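Local coordinates for protein arylesterase (Sulfolobus solfataricus, PDB 5L2P) that hydrolyses aromatic esters, p-nitrophenyl fatty acid esters and organophosphate triesters such as paraoxon, acting as a serine esterase of the GDXG lipolytic family, at residues K33-L38 with I91-A96; D45-T50 with L101-E106. All coordinates share one frame; numbering follows the deposited sequence.

Contact 1 of 2, residues K33-L38 with I91-A96; sequences KVNELL and IETEDA
Asn-35 and Leu-38, on helix 27-39, meet Thr-93 in the turn that leads into helix 95-105 of the alpha/beta hydrolase fold. In related GDXG esterases the N-terminal helices form part of the cap over the active site, and helix 27-39 is probably placed in the same way. The turn from Glu-92 to Asp-95 is type I, and Glu-94 is the N-cap of the next helix. Thr-93 enters with its methyl group leading. CG2 of Thr-93 is 3.6 Å from the backbone O of Asn-35 and 3.8 Å from OD1 of Asn-35. The two side chains slant across each other, and the same methyl also touches CB and CG of Asn-35. Leu-38 packs beside this pair, with its CB 4.0 Å from CB of Thr-93. The backbones come close here, at 5.4 Å between CA of Leu-38 and CA of Thr-93. With chi1 of Thr-93 at 62°, its OG1 lies between the backbone N and the carbonyl carbon and hydrogen-bonds to Ser-90 O. OD1 of Asn-35 accepts a bond from Gly-89 N. Next to Thr-93, the carboxylate of Glu-94 hydrogen-bonds to NE2 of His-80 and to N of Gly-83; Gly-83 belongs to the motif that, by similarity, forms the oxyanion hole. No hydrogen bond joins the two segments. Cohesion between them is therefore by van der Waals contact, while OD1 of Asn-35 and OG1 of Thr-93 bond to the loop just before the turn.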
loop_
_atom_site.group_PDB
_atom_site.type_symbol
_atom_site.label_atom_id
_atom_site.label_comp_id
_atom_site.label_asym_id
_atom_site.label_seq_id
_atom_site.Cartn_x
_atom_site.Cartn_y
_atom_site.Cartn_z
ATOM N N LYS A 33 12.127 -32.319 11.095
ATOM C CA LYS A 33 12.530 -32.019 9.723
ATOM C C LYS A 33 12.640 -30.499 9.474
ATOM O O LYS A 33 13.533 -30.061 8.749
ATOM C CB LYS A 33 11.558 -32.625 8.728
ATOM C CG LYS A 33 12.175 -32.982 7.377
ATOM C CD LYS A 33 11.211 -33.831 6.533
ATOM C CE LYS A 33 11.101 -35.303 6.968
ATOM N NZ LYS A 33 12.163 -36.157 6.351
ATOM N N VAL A 34 11.737 -29.703 10.070
ATOM C CA VAL A 34 11.811 -28.274 9.969
ATOM C C VAL A 34 12.991 -27.733 10.788
ATOM O O VAL A 34 13.683 -26.805 10.362
ATOM C CB VAL A 34 10.497 -27.602 10.427
ATOM C CG1 VAL A 34 10.657 -26.059 10.510
ATOM C CG2 VAL A 34 9.357 -28.014 9.490
ATOM N N ASN A 35 13.224 -28.288 11.974
ATOM C CA ASN A 35 14.361 -27.872 12.797
ATOM C C ASN A 35 15.693 -28.032 12.071
ATOM O O ASN A 35 16.548 -27.165 12.186
ATOM C CB ASN A 35 14.378 -28.620 14.122
ATOM C CG ASN A 35 13.317 -28.115 15.100
ATOM O OD1 ASN A 35 12.666 -27.097 14.873
ATOM N ND2 ASN A 35 13.158 -28.813 16.204
ATOM N N GLU A 36 15.851 -29.133 11.322
ATOM C CA GLU A 36 17.066 -29.418 10.543
ATOM C C GLU A 36 17.211 -28.374 9.433
ATOM O O GLU A 36 18.331 -27.932 9.138
ATOM C CB GLU A 36 17.003 -30.797 9.904
ATOM C CG GLU A 36 16.852 -31.982 10.863
ATOM C CD GLU A 36 18.144 -32.512 11.447
ATOM O OE1 GLU A 36 19.217 -32.069 10.989
ATOM O OE2 GLU A 36 18.057 -33.360 12.370
ATOM N N LEU A 37 16.088 -28.000 8.808
ATOM C CA LEU A 37 16.054 -26.914 7.781
ATOM C C LEU A 37 16.525 -25.576 8.340
ATOM O O LEU A 37 17.326 -24.887 7.714
ATOM C CB LEU A 37 14.632 -26.726 7.185
ATOM C CG LEU A 37 14.311 -25.519 6.272
ATOM C CD1 LEU A 37 15.250 -25.467 5.078
ATOM C CD2 LEU A 37 12.868 -25.548 5.737
ATOM N N LEU A 38 16.018 -25.219 9.508
ATOM C CA LEU A 38 16.307 -23.915 10.113
ATOM C C LEU A 38 17.757 -23.862 10.612
ATOM O O LEU A 38 18.418 -22.815 10.526
ATOM C CB LEU A 38 15.345 -23.623 11.275
ATOM C CG LEU A 38 13.875 -23.477 10.909
ATOM C CD1 LEU A 38 13.041 -23.437 12.187
ATOM C CD2 LEU A 38 13.606 -22.292 10.009
ATOM N N ILE A 91 17.401 -23.701 20.692
ATOM C CA ILE A 91 18.709 -23.086 20.712
ATOM C C ILE A 91 19.562 -23.482 19.499
ATOM O O ILE A 91 20.278 -22.652 18.958
ATOM C CB ILE A 91 19.459 -23.459 21.998
ATOM C CG1 ILE A 91 18.745 -22.852 23.202
ATOM C CG2 ILE A 91 20.884 -22.912 21.982
ATOM C CD1 ILE A 91 19.090 -23.519 24.513
ATOM N N GLU A 92 19.469 -24.735 19.059
ATOM C CA GLU A 92 20.258 -25.185 17.911
ATOM C C GLU A 92 19.816 -24.531 16.599
ATOM O O GLU A 92 20.618 -24.245 15.717
ATOM C CB GLU A 92 20.150 -26.719 17.781
ATOM C CG GLU A 92 20.769 -27.462 18.953
ATOM C CD GLU A 92 22.314 -27.416 18.970
ATOM O OE1 GLU A 92 22.943 -26.903 17.999
ATOM O OE2 GLU A 92 22.920 -27.883 19.970
ATOM N N THR A 93 18.518 -24.328 16.463
ATOM C CA THR A 93 17.965 -23.805 15.201
ATOM C C THR A 93 18.343 -22.343 14.934
ATOM O O THR A 93 18.470 -21.956 13.778
ATOM C CB THR A 93 16.427 -23.934 15.148
ATOM O OG1 THR A 93 15.852 -23.164 16.204
ATOM C CG2 THR A 93 16.008 -25.404 15.243
ATOM N N GLU A 94 18.518 -21.563 15.995
ATOM C CA GLU A 94 18.983 -20.206 15.876
ATOM C C GLU A 94 20.368 -19.989 16.504
ATOM O O GLU A 94 20.739 -18.869 16.873
ATOM C CB GLU A 94 17.927 -19.257 16.476
ATOM C CG GLU A 94 16.719 -19.133 15.556
ATOM C CD GLU A 94 15.657 -18.150 16.037
ATOM O OE1 GLU A 94 15.977 -17.185 16.785
ATOM O OE2 GLU A 94 14.479 -18.352 15.659
ATOM N N ASP A 95 21.156 -21.054 16.591
ATOM C CA ASP A 95 22.532 -20.979 17.117
ATOM C C ASP A 95 23.401 -20.015 16.308
ATOM O O ASP A 95 24.153 -19.227 16.865
ATOM C CB ASP A 95 23.128 -22.384 17.133
ATOM C CG ASP A 95 24.542 -22.423 17.717
ATOM O OD1 ASP A 95 24.708 -22.465 18.948
ATOM O OD2 ASP A 95 25.513 -22.409 16.935
ATOM N N ALA A 96 23.296 -20.099 14.990
ATOM C CA ALA A 96 24.073 -19.249 14.065
ATOM C C ALA A 96 23.740 -17.755 14.230
ATOM O O ALA A 96 24.642 -16.907 14.110
ATOM C CB ALA A 96 23.856 -19.667 12.603
#

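Contact 2 of 2, residues D45-T50 with L101-E106; sequences DPVGET and LSNSCE
Asn-103 and Val-47 set their side chains at about a right angle, where the loop before strand 49-56 passes the last turns of helix 95-105. The loop ends in a classic beta bulge, with Gly-48 and Glu-49 both facing Ser-68. This is surface packing of the hydrolase fold, away from the catalytic residues. The amide of Asn-103 carries the contact. Its chi1 of -71° places CG beside the backbone N, and the amide then reaches the loop. ND2 of Asn-103 donates to the backbone O of Pro-46 over 3.0 Å, with an N-H...O angle of 157°. The acceptor lies only 14° out of the amide plane. OD1 faces a different partner and accepts from Ile-70 N. Together the two bonds fix the rotation of the amide. With alanine in place of Asn-103, Pro-46 O and Ile-70 N would probably lose this partner, and the tie between the helix and Pro-46 would be lost. Asp-45 only brushes the amide through its CB; its carboxylate forms a salt bridge with Arg-291. Val-47 offers a single methyl, CG1, 3.7 Å from OD1 of Asn-103 and 3.8 Å from ND2 of the same amide.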
loop_
_atom_site.group_PDB
_atom_site.type_symbol
_atom_site.label_atom_id
_atom_site.label_comp_id
_atom_site.label_asym_id
_atom_site.label_seq_id
_atom_site.Cartn_x
_atom_site.Cartn_y
_atom_site.Cartn_z
ATOM N N ASP A 45 29.406 -18.694 12.685
ATOM C CA ASP A 45 30.655 -17.992 12.946
ATOM C C ASP A 45 31.259 -18.483 14.270
ATOM O O ASP A 45 30.544 -18.864 15.189
ATOM C CB ASP A 45 30.433 -16.488 13.007
ATOM C CG ASP A 45 30.150 -15.876 11.644
ATOM O OD1 ASP A 45 29.510 -16.527 10.796
ATOM O OD2 ASP A 45 30.526 -14.705 11.437
ATOM N N PRO A 46 32.585 -18.469 14.378
ATOM C CA PRO A 46 33.184 -18.776 15.660
ATOM C C PRO A 46 32.958 -17.665 16.704
ATOM O O PRO A 46 32.933 -16.494 16.370
ATOM C CB PRO A 46 34.672 -18.958 15.333
ATOM C CG PRO A 46 34.881 -18.298 14.037
ATOM C CD PRO A 46 33.578 -18.215 13.321
ATOM N N VAL A 47 32.836 -18.065 17.961
ATOM C CA VAL A 47 32.758 -17.164 19.100
ATOM C C VAL A 47 33.845 -17.482 20.130
ATOM O O VAL A 47 34.657 -18.371 19.931
ATOM C CB VAL A 47 31.361 -17.240 19.761
ATOM C CG1 VAL A 47 30.326 -16.637 18.833
ATOM C CG2 VAL A 47 30.962 -18.679 20.104
ATOM N N GLY A 48 33.866 -16.728 21.223
ATOM C CA GLY A 48 34.872 -16.877 22.258
ATOM C C GLY A 48 34.654 -18.185 23.011
ATOM O O GLY A 48 35.561 -18.948 23.206
ATOM N N GLU A 49 33.430 -18.437 23.442
ATOM C CA GLU A 49 33.108 -19.607 24.224
ATOM C C GLU A 49 31.602 -19.908 24.176
ATOM O O GLU A 49 30.785 -19.057 23.903
ATOM C CB GLU A 49 33.511 -19.355 25.671
ATOM C CG GLU A 49 33.620 -20.619 26.519
ATOM C CD GLU A 49 33.747 -20.322 28.004
ATOM O OE1 GLU A 49 34.021 -19.161 28.380
ATOM O OE2 GLU A 49 33.584 -21.255 28.805
ATOM N N THR A 50 31.246 -21.157 24.461
ATOM C CA THR A 50 29.874 -21.643 24.485
ATOM C C THR A 50 29.727 -22.556 25.680
ATOM O O THR A 50 30.545 -23.446 25.883
ATOM C CB THR A 50 29.579 -22.420 23.189
ATOM O OG1 THR A 50 29.367 -21.465 22.137
ATOM C CG2 THR A 50 28.369 -23.292 23.293
ATOM N N LEU A 101 25.176 -12.452 16.544
ATOM C CA LEU A 101 24.651 -11.378 17.373
ATOM C C LEU A 101 25.615 -11.012 18.484
ATOM O O LEU A 101 25.876 -9.812 18.747
ATOM C CB LEU A 101 23.277 -11.751 17.947
ATOM C CG LEU A 101 22.562 -10.660 18.780
ATOM C CD1 LEU A 101 22.202 -9.416 17.979
ATOM C CD2 LEU A 101 21.335 -11.298 19.381
ATOM N N SER A 102 26.141 -12.045 19.116
ATOM C CA SER A 102 27.144 -11.906 20.173
ATOM C C SER A 102 28.392 -11.159 19.690
ATOM O O SER A 102 28.892 -10.279 20.364
ATOM C CB SER A 102 27.534 -13.306 20.697
ATOM O OG SER A 102 28.452 -13.230 21.784
ATOM N N ASN A 103 28.897 -11.536 18.524
ATOM C CA ASN A 103 30.108 -10.927 17.982
ATOM C C ASN A 103 29.888 -9.487 17.574
ATOM O O ASN A 103 30.761 -8.664 17.746
ATOM C CB ASN A 103 30.620 -11.737 16.792
ATOM C CG ASN A 103 31.218 -13.084 17.207
ATOM O OD1 ASN A 103 31.640 -13.261 18.340
ATOM N ND2 ASN A 103 31.263 -14.031 16.277
ATOM N N SER A 104 28.702 -9.191 17.034
ATOM C CA SER A 104 28.351 -7.842 16.590
ATOM C C SER A 104 28.128 -6.930 17.786
ATOM O O SER A 104 28.589 -5.798 17.803
ATOM C CB SER A 104 27.074 -7.866 15.785
ATOM O OG SER A 104 27.235 -8.604 14.604
ATOM N N CYS A 105 27.391 -7.431 18.778
ATOM C CA CYS A 105 27.182 -6.715 20.038
ATOM C C CYS A 105 28.458 -6.587 20.858
ATOM O O CYS A 105 28.592 -5.650 21.647
ATOM C CB CYS A 105 26.161 -7.451 20.907
ATOM S SG CYS A 105 24.491 -7.360 20.259
ATOM N N GLU A 106 29.358 -7.562 20.703
ATOM C CA GLU A 106 30.569 -7.689 21.502
ATOM C C GLU A 106 30.204 -7.836 22.967
ATOM O O GLU A 106 30.797 -7.198 23.866
ATOM C CB GLU A 106 31.514 -6.512 21.252
ATOM C CG GLU A 106 32.034 -6.493 19.825
ATOM C CD GLU A 106 32.807 -5.228 19.484
ATOM O OE1 GLU A 106 33.465 -4.657 20.395
ATOM O OE2 GLU A 106 32.728 -4.808 18.297
#

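How the contacts relate
Contacts 1 and 2 share helix 95-105: contact 1 lies at its N-terminal entry and contact 2 at its C-terminal end. Their centres are 18 Å apart and their nearest atoms about 5 Å apart, without touching. The first segments, 33-38 and 45-50, also follow each other in the chain, from helix 27-39 towards strand 49-56. Arg-99 bridges the two contacts, with a salt bridge to Asp-95 and a hydrogen bond to Asp-45 O. Contact 1 is nearer the inferred active-site residues. The side chain of Leu-38 is about 8 Å from that of His-281 and about 9 Å from that of Ser-156. Contact 2 is more peripheral, its centre about 18 Å from that of the chain, against about 13 Å for contact 1.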